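Local structure of APL1 (Anopheles gambiae, 3O6N) at residues A[39-42]-A[43-46]. The protein probably acts in complement-like immunity of the mosquito, as APL1C does in its heterodimer with the leucine-rich repeat protein LRIM1. Sequence-based numbering, arbitrary orientation.
Sequences FEDI and TLNN
The carboxamide of Asn45 grips the backbone of Phe39 at both polar atoms, closing a turn near the N-terminal end of the leucine-rich repeat solenoid, in the loop between strands 36-37 and 49-53. OD1 of Asn45 takes the N-H of Phe39 in the carbonyl plane, on a lone pair, in a nearly straight bond of 2.9 Å, while Asn45 ND2 donates to Phe39 O at 3.0 Å, again on a lone pair. The paired bonds fix the rotation of the buried amide, and ND2 also donates to Ser67 O. The amide plane is tilted 16° from that of the Phe39 ring, with OD1 at the ring's edge. Leu44 CB approaches the same ring obliquely, 4.0 Å from Phe39 CD2, and Lys11 makes a cation-pi contact with it. Next along the chain, a short 3-10 turn runs from Ile42 to Leu44. Asp41 has its CG turned anti to the backbone N (chi1 174°), which brings its carboxylate to the backbone N and hydroxyl of Thr43, and Leu44 N returns to Asp41 O at 3.0 Å. Thr43 N and Thr43 OG1 converge from one face on Asp41 OD1, the hydroxyl on the syn side at 2.8 Å, 32° out of the carboxylate plane.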
# COMPACT_ATOMS: atom_id res chain seq x y z
N PHE A 39 4.02 -8.85 41.50
CA PHE A 39 4.37 -9.43 42.79
C PHE A 39 5.69 -10.20 42.72
O PHE A 39 6.04 -10.75 41.68
CB PHE A 39 3.27 -10.37 43.28
CG PHE A 39 1.99 -9.66 43.63
CD1 PHE A 39 1.80 -9.12 44.89
CD2 PHE A 39 0.97 -9.54 42.70
CE1 PHE A 39 0.63 -8.47 45.22
CE2 PHE A 39 -0.20 -8.89 43.01
CZ PHE A 39 -0.38 -8.36 44.28
N GLU A 40 6.41 -10.23 43.83
CA GLU A 40 7.65 -10.99 43.90
C GLU A 40 7.41 -12.45 43.56
O GLU A 40 8.21 -13.08 42.87
CB GLU A 40 8.28 -10.87 45.29
CG GLU A 40 9.56 -11.68 45.45
CD GLU A 40 10.23 -11.43 46.78
OE1 GLU A 40 10.27 -10.26 47.22
OE2 GLU A 40 10.71 -12.41 47.40
N ASP A 41 6.28 -12.98 44.03
CA ASP A 41 5.88 -14.34 43.69
C ASP A 41 5.39 -14.39 42.24
O ASP A 41 4.29 -13.93 41.94
CB ASP A 41 4.79 -14.83 44.64
CG ASP A 41 4.23 -16.19 44.25
OD1 ASP A 41 4.80 -16.84 43.35
OD2 ASP A 41 3.22 -16.61 44.85
N ILE A 42 6.22 -14.94 41.36
CA ILE A 42 5.95 -14.99 39.93
C ILE A 42 4.58 -15.57 39.58
O ILE A 42 3.91 -15.12 38.65
CB ILE A 42 7.03 -15.81 39.19
CG1 ILE A 42 8.41 -15.19 39.39
CG2 ILE A 42 6.70 -15.91 37.71
CD1 ILE A 42 8.46 -13.73 39.04
N THR A 43 4.17 -16.58 40.34
CA THR A 43 2.93 -17.30 40.05
C THR A 43 1.69 -16.41 40.17
O THR A 43 0.63 -16.74 39.64
CB THR A 43 2.76 -18.53 40.96
OG1 THR A 43 2.57 -18.10 42.32
CG2 THR A 43 3.99 -19.42 40.88
N LEU A 44 1.82 -15.28 40.86
CA LEU A 44 0.70 -14.35 41.01
C LEU A 44 0.54 -13.43 39.80
O LEU A 44 -0.52 -12.84 39.60
CB LEU A 44 0.86 -13.52 42.29
CG LEU A 44 0.91 -14.33 43.59
CD1 LEU A 44 1.06 -13.40 44.79
CD2 LEU A 44 -0.34 -15.19 43.73
N ASN A 45 1.59 -13.32 38.99
CA ASN A 45 1.56 -12.51 37.78
C ASN A 45 1.13 -13.37 36.60
O ASN A 45 1.91 -13.61 35.67
CB ASN A 45 2.93 -11.89 37.52
CG ASN A 45 3.50 -11.21 38.75
OD1 ASN A 45 2.80 -10.48 39.46
ND2 ASN A 45 4.78 -11.45 39.02
N ASN A 46 -0.11 -13.83 36.64
CA ASN A 46 -0.61 -14.77 35.64
C ASN A 46 -1.39 -14.08 34.53
O ASN A 46 -2.06 -14.73 33.73
CB ASN A 46 -1.49 -15.83 36.31
CG ASN A 46 -2.75 -15.24 36.91
OD1 ASN A 46 -2.84 -14.03 37.13
ND2 ASN A 46 -3.73 -16.09 37.17
O HOH W 1 4.27 -15.03 35.80